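PDB 3PME: type C neurotoxin from Clostridium botulinum, which probably binds gangliosides and phosphatidylethanolamine on nerve-cell membranes through this receptor-binding domain of a C/D mosaic botulinum neurotoxin. Local coordinates for residues A64-S69 with V173-T178; N117-S122 with I167-E172; K364-L369 with A388-E393; A370-P375 with N382-V387. All coordinates share one frame; numbering follows the deposited sequence.

Contact 1: A64-S69 with V173-T178; sequences AIYENS and VKLDKT
Tyr66 and Leu175 meet tip to tip, and the phenol does most of the touching. Its OH accepts a hydrogen bond from the backbone N of Leu175 (2.9 Å), somewhat bent, with an N-H...O angle of 145°. One ring face is occupied by the CD1 methyl of Leu175, which stands almost centrally over it in a CH-pi contact, 3.8 Å from the Tyr66 ring centroid. Leu175 CG lies anti to its own carbonyl carbon and beside the backbone N (chi1 -63°), which puts side chain and N-H on the same tyrosine. At the ring edge and in its plane lies the carbonyl O of Val173, 3.3 Å from Tyr66 CE1. Beyond the leucine methyl, Ile65 CG2 lies 4.5 Å from Leu175 CD1, a loose apolar approach. The contact ties the short 3-10 turn leading into strand 68-77 to the irregular segment between strands 160-166 and 178-181, at the surface of the concanavalin-like beta sandwich. Further out, Lys174 bends back along its own segment, so that its NZ donates to Leu175 O (2.9 Å). The backbone N of Lys174 is hydrogen-bonded to Ser98 OG, and an Asx turn at Asp176 leads into Thr178.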
# COMPACT_ATOMS: atom_id res chain seq x y z
N ALA A 64 -18.80 -27.15 -7.26
CA ALA A 64 -19.58 -25.95 -7.02
C ALA A 64 -19.01 -24.74 -7.75
O ALA A 64 -19.70 -23.73 -7.88
CB ALA A 64 -19.66 -25.66 -5.53
N ILE A 65 -17.77 -24.84 -8.23
CA ILE A 65 -17.10 -23.73 -8.92
C ILE A 65 -17.91 -23.25 -10.11
O ILE A 65 -17.86 -22.08 -10.48
CB ILE A 65 -15.68 -24.12 -9.40
CG1 ILE A 65 -14.85 -22.86 -9.66
CG2 ILE A 65 -15.74 -24.98 -10.65
CD1 ILE A 65 -14.44 -22.15 -8.41
N TYR A 66 -18.66 -24.16 -10.72
CA TYR A 66 -19.47 -23.78 -11.87
C TYR A 66 -20.73 -23.02 -11.45
O TYR A 66 -21.37 -22.39 -12.28
CB TYR A 66 -19.81 -25.00 -12.72
CG TYR A 66 -19.07 -25.05 -14.04
CD1 TYR A 66 -19.29 -24.08 -15.01
CD2 TYR A 66 -18.16 -26.06 -14.31
CE1 TYR A 66 -18.63 -24.13 -16.22
CE2 TYR A 66 -17.48 -26.11 -15.52
CZ TYR A 66 -17.73 -25.14 -16.47
OH TYR A 66 -17.07 -25.18 -17.68
N GLU A 67 -21.07 -23.09 -10.17
CA GLU A 67 -22.23 -22.36 -9.65
C GLU A 67 -21.83 -21.11 -8.88
O GLU A 67 -22.48 -20.08 -8.97
CB GLU A 67 -23.08 -23.26 -8.75
CG GLU A 67 -23.38 -24.63 -9.34
CD GLU A 67 -23.87 -25.61 -8.29
OE1 GLU A 67 -24.62 -25.18 -7.38
OE2 GLU A 67 -23.51 -26.81 -8.36
N ASN A 68 -20.76 -21.22 -8.10
CA ASN A 68 -20.31 -20.10 -7.28
C ASN A 68 -18.82 -20.13 -7.01
O ASN A 68 -18.23 -21.18 -6.79
CB ASN A 68 -21.10 -20.03 -5.96
CG ASN A 68 -21.26 -21.39 -5.29
OD1 ASN A 68 -20.32 -22.17 -5.17
ND2 ASN A 68 -22.49 -21.67 -4.83
N SER A 69 -18.19 -18.95 -7.02
CA SER A 69 -16.76 -18.88 -6.81
C SER A 69 -16.38 -17.52 -6.27
O SER A 69 -17.17 -16.57 -6.33
CB SER A 69 -16.02 -19.08 -8.13
OG SER A 69 -16.25 -17.96 -8.97
N VAL A 173 -21.52 -20.41 -19.74
CA VAL A 173 -20.11 -20.04 -19.66
C VAL A 173 -19.31 -21.34 -19.60
O VAL A 173 -19.59 -22.21 -18.78
CB VAL A 173 -19.81 -19.18 -18.42
CG1 VAL A 173 -18.30 -18.96 -18.29
CG2 VAL A 173 -20.54 -17.84 -18.51
N LYS A 174 -18.34 -21.48 -20.50
CA LYS A 174 -17.45 -22.63 -20.50
C LYS A 174 -16.16 -22.17 -19.84
O LYS A 174 -15.44 -21.37 -20.43
CB LYS A 174 -17.18 -23.10 -21.94
CG LYS A 174 -16.13 -24.20 -22.09
CD LYS A 174 -16.55 -25.48 -21.42
CE LYS A 174 -15.54 -26.60 -21.66
NZ LYS A 174 -14.19 -26.22 -21.11
N LEU A 175 -15.91 -22.64 -18.63
CA LEU A 175 -14.67 -22.32 -17.93
C LEU A 175 -13.54 -23.14 -18.50
O LEU A 175 -13.75 -24.26 -18.97
CB LEU A 175 -14.78 -22.63 -16.43
CG LEU A 175 -15.83 -21.82 -15.66
CD1 LEU A 175 -15.99 -22.37 -14.26
CD2 LEU A 175 -15.47 -20.34 -15.66
N ASP A 176 -12.35 -22.58 -18.45
CA ASP A 176 -11.16 -23.29 -18.89
C ASP A 176 -10.22 -23.56 -17.71
O ASP A 176 -10.18 -22.79 -16.75
CB ASP A 176 -10.43 -22.49 -19.95
CG ASP A 176 -9.48 -23.34 -20.75
OD1 ASP A 176 -9.96 -24.16 -21.57
OD2 ASP A 176 -8.26 -23.22 -20.55
N LYS A 177 -9.47 -24.66 -17.81
CA LYS A 177 -8.57 -25.06 -16.74
C LYS A 177 -7.26 -24.26 -16.72
O LYS A 177 -6.50 -24.33 -15.76
CB LYS A 177 -8.25 -26.55 -16.85
CG LYS A 177 -7.33 -26.88 -18.00
CD LYS A 177 -7.34 -28.36 -18.30
CE LYS A 177 -6.32 -28.72 -19.37
NZ LYS A 177 -4.94 -28.43 -18.90
N THR A 178 -7.01 -23.50 -17.79
CA THR A 178 -5.76 -22.73 -17.89
C THR A 178 -5.98 -21.26 -17.55
O THR A 178 -6.95 -20.64 -18.01
CB THR A 178 -5.16 -22.84 -19.30
OG1 THR A 178 -4.92 -24.22 -19.61
CG2 THR A 178 -3.84 -22.07 -19.38

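Contact 2: N117-S122 with I167-E172; sequences NRKYKS and IEDLDE
The two flat groups at one end of this contact, the Asn117 amide and the Asp171 carboxylate, stand nearly perpendicular, their planes 83° apart. They approach through Asn117 OD1 and Asp171 OD2 (3.5 Å), two oxygens that do not bond to each other. The carboxylate of Asp169 is gripped at its open end: Lys121 NZ lies 2.9 Å from both Asp169 OD1 and Asp169 OD2, on the syn lone pair of each, forming a bidentate salt bridge. With CG in the crowded position between the backbone N and the carbonyl carbon (chi1 57°), the Asp169 side chain comes nearer to 117-122 at its end, and the Lys121 chain bends at chi2 and chi4 to meet it. Lys119 extends straight beyond CG and crosses Asp169 at about a right angle, its NZ reaching OD2 of that residue only as a long salt bridge of 3.9 Å. The two positive charges would be expected to favour the ionised form of Asp169. Beneath these charges, Leu170 CD2 packs against the aliphatic part of both lysines, 3.9 Å from Lys119 CG and 3.9 Å from Lys121 CG. Lys121 NZ also donates to Arg166 O, and Asp115 accepts from the backbone N of Asn117, Lys119 and Asp171. The result is a salt-bridge network over an apolar floor, joining the start of strand 120-126 to the type I turn Ile167-Leu170 at the rim of the concanavalin-like sandwich.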
# COMPACT_ATOMS: atom_id res chain seq x y z
N ASN A 117 -21.64 -17.36 -26.57
CA ASN A 117 -22.01 -16.53 -27.71
C ASN A 117 -21.19 -15.24 -27.78
O ASN A 117 -21.51 -14.33 -28.55
CB ASN A 117 -23.50 -16.20 -27.67
CG ASN A 117 -24.37 -17.42 -27.88
OD1 ASN A 117 -25.35 -17.63 -27.17
ND2 ASN A 117 -23.99 -18.24 -28.84
N ARG A 118 -20.15 -15.17 -26.96
CA ARG A 118 -19.29 -13.99 -26.89
C ARG A 118 -19.97 -12.77 -26.27
O ARG A 118 -19.45 -11.66 -26.33
CB ARG A 118 -18.72 -13.65 -28.27
CG ARG A 118 -17.80 -14.74 -28.81
CD ARG A 118 -17.18 -14.34 -30.14
NE ARG A 118 -15.83 -14.89 -30.27
CZ ARG A 118 -14.75 -14.36 -29.70
NH1 ARG A 118 -14.86 -13.26 -28.96
NH2 ARG A 118 -13.56 -14.93 -29.86
N LYS A 119 -21.14 -12.97 -25.66
CA LYS A 119 -21.76 -11.91 -24.87
C LYS A 119 -21.03 -11.84 -23.53
O LYS A 119 -20.67 -12.87 -22.96
CB LYS A 119 -23.25 -12.22 -24.67
CG LYS A 119 -23.99 -11.24 -23.77
CD LYS A 119 -25.45 -11.67 -23.57
CE LYS A 119 -26.15 -10.76 -22.56
NZ LYS A 119 -27.51 -11.27 -22.20
N TYR A 120 -20.78 -10.64 -23.03
CA TYR A 120 -20.06 -10.54 -21.77
C TYR A 120 -20.66 -9.53 -20.80
O TYR A 120 -21.45 -8.65 -21.20
CB TYR A 120 -18.58 -10.22 -22.00
CG TYR A 120 -18.33 -8.83 -22.51
CD1 TYR A 120 -18.39 -8.55 -23.87
CD2 TYR A 120 -18.04 -7.79 -21.64
CE1 TYR A 120 -18.17 -7.28 -24.34
CE2 TYR A 120 -17.81 -6.52 -22.10
CZ TYR A 120 -17.88 -6.27 -23.46
OH TYR A 120 -17.66 -4.99 -23.93
N LYS A 121 -20.32 -9.68 -19.54
CA LYS A 121 -20.65 -8.71 -18.50
C LYS A 121 -19.35 -8.32 -17.82
O LYS A 121 -18.40 -9.10 -17.81
CB LYS A 121 -21.60 -9.31 -17.46
CG LYS A 121 -22.94 -9.77 -18.01
CD LYS A 121 -23.69 -8.62 -18.64
CE LYS A 121 -25.13 -9.01 -18.99
NZ LYS A 121 -26.02 -8.91 -17.79
N SER A 122 -19.30 -7.11 -17.27
CA SER A 122 -18.06 -6.66 -16.64
C SER A 122 -18.30 -5.93 -15.33
O SER A 122 -19.36 -5.33 -15.10
CB SER A 122 -17.27 -5.78 -17.60
OG SER A 122 -17.98 -4.60 -17.90
N ILE A 167 -25.39 -11.59 -13.91
CA ILE A 167 -24.85 -12.59 -14.83
C ILE A 167 -25.82 -13.75 -15.06
O ILE A 167 -25.57 -14.62 -15.88
CB ILE A 167 -23.48 -13.15 -14.37
CG1 ILE A 167 -23.57 -13.75 -12.96
CG2 ILE A 167 -22.40 -12.07 -14.43
CD1 ILE A 167 -22.35 -14.54 -12.56
N GLU A 168 -26.94 -13.73 -14.33
CA GLU A 168 -27.92 -14.80 -14.43
C GLU A 168 -28.52 -14.83 -15.82
O GLU A 168 -29.10 -15.84 -16.23
CB GLU A 168 -29.03 -14.59 -13.38
CG GLU A 168 -29.98 -15.77 -13.26
CD GLU A 168 -31.18 -15.45 -12.38
OE1 GLU A 168 -31.43 -14.25 -12.12
OE2 GLU A 168 -31.88 -16.40 -11.96
N ASP A 169 -28.39 -13.73 -16.55
CA ASP A 169 -28.94 -13.62 -17.89
C ASP A 169 -27.96 -14.00 -19.01
O ASP A 169 -28.34 -14.04 -20.18
CB ASP A 169 -29.49 -12.20 -18.13
CG ASP A 169 -28.44 -11.12 -17.92
OD1 ASP A 169 -27.56 -11.28 -17.05
OD2 ASP A 169 -28.51 -10.09 -18.63
N LEU A 170 -26.70 -14.26 -18.67
CA LEU A 170 -25.77 -14.78 -19.67
C LEU A 170 -26.24 -16.17 -20.07
O LEU A 170 -26.96 -16.83 -19.32
CB LEU A 170 -24.34 -14.89 -19.10
CG LEU A 170 -23.54 -13.59 -18.96
CD1 LEU A 170 -22.17 -13.86 -18.33
CD2 LEU A 170 -23.38 -12.90 -20.30
N ASP A 171 -25.83 -16.61 -21.24
CA ASP A 171 -26.01 -18.02 -21.58
C ASP A 171 -24.83 -18.80 -21.00
O ASP A 171 -24.13 -18.30 -20.12
CB ASP A 171 -26.18 -18.18 -23.08
CG ASP A 171 -27.48 -17.54 -23.57
OD1 ASP A 171 -28.53 -17.85 -22.98
OD2 ASP A 171 -27.44 -16.72 -24.51
N GLU A 172 -24.63 -20.03 -21.47
CA GLU A 172 -23.61 -20.88 -20.86
C GLU A 172 -22.22 -20.25 -20.86
O GLU A 172 -21.79 -19.65 -21.84
CB GLU A 172 -23.56 -22.24 -21.57
CG GLU A 172 -24.80 -23.11 -21.38
CD GLU A 172 -25.83 -22.95 -22.48
OE1 GLU A 172 -25.85 -21.91 -23.16
OE2 GLU A 172 -26.63 -23.89 -22.67

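Contact 3: K364-L369 with A388-E393; sequences KNTMLL and AVTNYE
Met367 carries CG anti to its backbone N (chi1 -178°), and Tyr392 holds CG in the crowded position between N and the carbonyl carbon (chi1 53°); together these torsions lay the tyrosine ring against the methionine. Met367 CB sits over one ring face, offset toward the rim, in a CH-pi contact 3.8 Å from the Tyr392 ring centroid. The methionine chain then turns at chi3, and SD approaches the same ring obliquely, 4.8 Å from the centroid, a Met-aromatic contact, while CE lies close to Tyr392 CB. The backbones are joined by a hydrogen-bonded antiparallel pair, Met367 with Val389, whose reciprocal bonds, Met367 N to Val389 O and Val389 N to Met367 O, are both 3.0 Å long. The next pair, Leu368 with Ala388, is non-hydrogen-bonded, with Leu368 CD2 3.6 Å from Ala388 CB. On the Met367 and Val389 face, Leu369 CD2 meets Val389 CG2 at 3.7 Å, the two side chains crossing at about a right angle. Where the strands part, water takes over: one molecule donates to Asn365 O and accepts from Asn391 N, and another links Thr366 O to Tyr392 OH. Thr366 CG2 and Thr390 CG2 meet methyl to methyl at 3.6 Å. Thr390 OG1 donates to Asn391 OD1. The hairpin lies within the antiparallel sheet of the trefoil-like domain: strand 356-360 flanks Met367, whose neighbour Phe359 meets the Tyr392 ring, and strand 326-332 pairs with the other strand, next to the Cys321-Cys325 disulfide.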
# COMPACT_ATOMS: atom_id res chain seq x y z
N LYS A 364 6.80 13.02 29.16
CA LYS A 364 5.34 13.04 29.07
C LYS A 364 4.94 12.25 27.83
O LYS A 364 5.74 12.10 26.91
CB LYS A 364 4.80 14.47 28.95
CG LYS A 364 5.06 15.36 30.16
CD LYS A 364 4.46 16.75 29.94
CE LYS A 364 4.94 17.74 31.00
NZ LYS A 364 4.51 17.33 32.36
N ASN A 365 3.73 11.72 27.82
CA ASN A 365 3.23 11.03 26.65
C ASN A 365 2.80 12.03 25.60
O ASN A 365 1.92 12.86 25.85
CB ASN A 365 2.06 10.11 27.00
CG ASN A 365 2.50 8.88 27.77
OD1 ASN A 365 1.94 8.56 28.82
ND2 ASN A 365 3.52 8.20 27.27
N THR A 366 3.42 11.97 24.43
CA THR A 366 3.02 12.84 23.33
C THR A 366 2.75 12.06 22.06
O THR A 366 3.13 10.89 21.92
CB THR A 366 4.09 13.89 23.01
OG1 THR A 366 5.31 13.23 22.65
CG2 THR A 366 4.36 14.81 24.21
N MET A 367 2.09 12.73 21.13
CA MET A 367 1.82 12.18 19.81
C MET A 367 2.23 13.23 18.80
O MET A 367 2.00 14.41 19.01
CB MET A 367 0.33 11.86 19.63
CG MET A 367 0.03 11.23 18.28
SD MET A 367 -1.68 10.73 18.02
CE MET A 367 -2.48 12.30 18.13
N LEU A 368 2.84 12.81 17.70
CA LEU A 368 3.20 13.78 16.67
C LEU A 368 1.99 14.16 15.82
O LEU A 368 1.21 13.30 15.39
CB LEU A 368 4.31 13.25 15.77
CG LEU A 368 5.61 12.85 16.46
CD1 LEU A 368 6.69 12.60 15.40
CD2 LEU A 368 6.04 13.93 17.42
N LEU A 369 1.85 15.46 15.57
CA LEU A 369 0.88 15.91 14.58
C LEU A 369 1.43 17.10 13.80
O LEU A 369 2.50 17.61 14.11
CB LEU A 369 -0.49 16.20 15.21
CG LEU A 369 -0.55 17.21 16.36
CD1 LEU A 369 -0.47 18.64 15.85
CD2 LEU A 369 -1.85 17.03 17.12
N ALA A 388 5.15 17.61 18.76
CA ALA A 388 4.73 16.57 19.69
C ALA A 388 3.78 17.20 20.71
O ALA A 388 4.13 18.20 21.35
CB ALA A 388 5.95 15.98 20.40
N VAL A 389 2.57 16.66 20.84
CA VAL A 389 1.60 17.24 21.78
C VAL A 389 1.16 16.26 22.86
O VAL A 389 1.03 15.05 22.63
CB VAL A 389 0.35 17.80 21.06
CG1 VAL A 389 0.75 18.66 19.88
CG2 VAL A 389 -0.56 16.68 20.59
N THR A 390 0.89 16.78 24.05
CA THR A 390 0.33 15.96 25.12
C THR A 390 -1.19 15.99 25.09
O THR A 390 -1.79 16.77 24.34
CB THR A 390 0.79 16.42 26.51
OG1 THR A 390 0.24 17.71 26.79
CG2 THR A 390 2.32 16.47 26.60
N ASN A 391 -1.82 15.16 25.91
CA ASN A 391 -3.27 15.18 26.04
C ASN A 391 -3.93 15.06 24.68
O ASN A 391 -4.73 15.90 24.27
CB ASN A 391 -3.68 16.48 26.73
CG ASN A 391 -3.05 16.63 28.10
OD1 ASN A 391 -2.11 17.40 28.29
ND2 ASN A 391 -3.54 15.86 29.06
N TYR A 392 -3.60 13.98 23.97
CA TYR A 392 -3.94 13.87 22.57
C TYR A 392 -5.10 12.91 22.30
O TYR A 392 -5.33 12.55 21.15
CB TYR A 392 -2.71 13.40 21.78
CG TYR A 392 -2.07 12.14 22.33
CD1 TYR A 392 -2.62 10.89 22.08
CD2 TYR A 392 -0.90 12.20 23.09
CE1 TYR A 392 -2.03 9.74 22.57
CE2 TYR A 392 -0.31 11.06 23.58
CZ TYR A 392 -0.88 9.82 23.32
OH TYR A 392 -0.27 8.68 23.81
N GLU A 393 -5.81 12.52 23.35
CA GLU A 393 -6.88 11.54 23.22
C GLU A 393 -7.89 11.94 22.13
O GLU A 393 -8.34 11.10 21.34
CB GLU A 393 -7.59 11.34 24.56
CG GLU A 393 -6.68 10.86 25.71
CD GLU A 393 -5.82 11.97 26.33
OE1 GLU A 393 -6.07 13.17 26.07
OE2 GLU A 393 -4.89 11.64 27.09
O HOH W 1 -0.43 13.23 27.24
O HOH W 2 2.53 8.79 23.83

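Contact 4: A370-P375 with N382-V387; sequences ADIYKP and NAYTPV
Four backbone hydrogen bonds lace strand 366-373 to strand 383-389, two in each of the hydrogen-bonded pairs Asp371 with Thr385 and Tyr373 with Ala383. The shortest, from Ala383 N to Tyr373 O (2.8 Å), runs nearly along the C=O axis, with a C=O...N angle of 170°. Ala383 O accepts twice, from Tyr373 N and, well above its carbonyl plane, from Thr385 OG1 (2.9 Å). Among polar side chains, Lys374 and Asn382 lie side by side, and the bend at chi4 of the lysine (60°) brings its NZ onto a lone pair of Asn382 OD1 at 2.9 Å. A water donates to that same OD1 and to Ile372 O. Of the apolar contacts, Ile372 CG1 lies over one face of the Tyr384 ring, toward its rim, 3.9 Å from the ring centroid in a CH-pi contact; the two side chains run alongside each other. Tyr384 is further engaged by Arg247 through a cation-pi interaction and edge-to-face by Tyr244. On the face carrying Asp371, Tyr373, Ala383 and Thr385, the Tyr373 CE2 atom meets Val387 CG2 obliquely at 3.5 Å. Pro375 CG packs against Thr385 OG1 (3.4 Å) and Ala383 CB. Regular alternation of hydrogen-bonded and non-hydrogen-bonded pairs, with the N-to-C directions of segments 370-373 and 383-387 134° apart, marks a twisted antiparallel beta hairpin near its loop end, here within the trefoil-like C-terminal half.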
# COMPACT_ATOMS: atom_id res chain seq x y z
N ALA A 370 0.71 17.52 12.76
CA ALA A 370 1.13 18.70 12.01
C ALA A 370 -0.03 19.69 11.94
O ALA A 370 -1.17 19.31 11.72
CB ALA A 370 1.59 18.32 10.61
N ASP A 371 0.29 20.97 12.10
CA ASP A 371 -0.72 22.02 12.05
C ASP A 371 0.01 23.34 11.89
O ASP A 371 1.25 23.38 11.95
CB ASP A 371 -1.56 22.01 13.34
CG ASP A 371 -2.90 22.78 13.22
OD1 ASP A 371 -3.20 23.38 12.16
OD2 ASP A 371 -3.65 22.78 14.22
N ILE A 372 -0.75 24.41 11.69
CA ILE A 372 -0.20 25.76 11.62
C ILE A 372 -0.05 26.28 13.05
O ILE A 372 -1.03 26.48 13.77
CB ILE A 372 -1.12 26.68 10.79
CG1 ILE A 372 -1.21 26.16 9.35
CG2 ILE A 372 -0.63 28.11 10.81
CD1 ILE A 372 -2.34 26.78 8.53
N TYR A 373 1.20 26.46 13.47
CA TYR A 373 1.52 26.95 14.80
C TYR A 373 2.43 28.17 14.69
O TYR A 373 2.86 28.55 13.60
CB TYR A 373 2.27 25.87 15.59
CG TYR A 373 1.38 24.79 16.16
CD1 TYR A 373 0.67 25.01 17.33
CD2 TYR A 373 1.28 23.54 15.56
CE1 TYR A 373 -0.14 24.03 17.88
CE2 TYR A 373 0.48 22.54 16.11
CZ TYR A 373 -0.24 22.80 17.26
OH TYR A 373 -1.04 21.83 17.83
N LYS A 374 2.72 28.77 15.84
CA LYS A 374 3.82 29.72 15.97
C LYS A 374 4.91 28.99 16.74
O LYS A 374 4.94 29.02 17.96
CB LYS A 374 3.35 30.94 16.75
CG LYS A 374 2.26 31.76 16.05
CD LYS A 374 1.71 32.82 16.99
CE LYS A 374 0.82 33.80 16.27
NZ LYS A 374 -0.32 33.08 15.66
N PRO A 375 5.79 28.27 16.02
CA PRO A 375 6.67 27.29 16.68
C PRO A 375 7.95 27.85 17.29
O PRO A 375 8.60 27.11 18.04
CB PRO A 375 7.00 26.32 15.54
CG PRO A 375 7.01 27.21 14.31
CD PRO A 375 5.89 28.20 14.55
N ASN A 382 3.88 32.40 11.90
CA ASN A 382 3.20 31.14 11.72
C ASN A 382 3.97 30.25 10.77
O ASN A 382 4.62 30.73 9.84
CB ASN A 382 1.79 31.38 11.14
CG ASN A 382 0.95 32.25 12.04
OD1 ASN A 382 0.59 31.85 13.16
ND2 ASN A 382 0.62 33.45 11.57
N ALA A 383 3.88 28.94 10.98
CA ALA A 383 4.51 27.96 10.10
C ALA A 383 3.73 26.66 10.17
O ALA A 383 3.16 26.33 11.20
CB ALA A 383 5.97 27.73 10.53
N TYR A 384 3.72 25.91 9.07
CA TYR A 384 3.24 24.53 9.13
C TYR A 384 4.32 23.75 9.87
O TYR A 384 5.49 23.78 9.46
CB TYR A 384 3.05 23.97 7.73
CG TYR A 384 1.92 24.60 6.93
CD1 TYR A 384 2.10 25.81 6.28
CD2 TYR A 384 0.70 23.94 6.79
CE1 TYR A 384 1.07 26.37 5.53
CE2 TYR A 384 -0.33 24.50 6.05
CZ TYR A 384 -0.13 25.71 5.42
OH TYR A 384 -1.15 26.27 4.67
N THR A 385 3.95 23.09 10.96
CA THR A 385 4.95 22.58 11.89
C THR A 385 4.60 21.17 12.35
O THR A 385 3.46 20.91 12.74
CB THR A 385 5.03 23.48 13.15
OG1 THR A 385 5.14 24.86 12.76
CG2 THR A 385 6.23 23.08 14.03
N PRO A 386 5.58 20.25 12.29
CA PRO A 386 5.41 18.97 12.98
C PRO A 386 5.74 19.18 14.45
O PRO A 386 6.79 19.75 14.77
CB PRO A 386 6.46 18.08 12.31
CG PRO A 386 7.60 19.04 11.99
CD PRO A 386 6.92 20.39 11.70
N VAL A 387 4.84 18.75 15.33
CA VAL A 387 4.99 18.97 16.77
C VAL A 387 4.63 17.72 17.54
O VAL A 387 3.90 16.87 17.04
CB VAL A 387 4.09 20.14 17.29
CG1 VAL A 387 4.58 21.49 16.76
CG2 VAL A 387 2.62 19.90 16.93
O HOH W 3 -0.39 29.57 14.45

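In the fold
Contacts 1 and 2 belong to the concanavalin-like half and contacts 3 and 4 to the trefoil-like half, on opposite sides of the chain's centre; contact 1 and contact 3 have centres 54 Å apart and nearest atoms about 40 Å apart. Contacts 1 and 2, with centres 13 Å apart, share the irregular run 167-178, its first half held by 117-122 and its second by 64-69. Contacts 3 and 4 divide one hairpin, their centres 14 Å apart: contact 4 lies toward the loop, contact 3 toward the open end. At their junction Leu369 O and Val387 N are 2.9 Å apart, a probable hydrogen bond continuing the ladder.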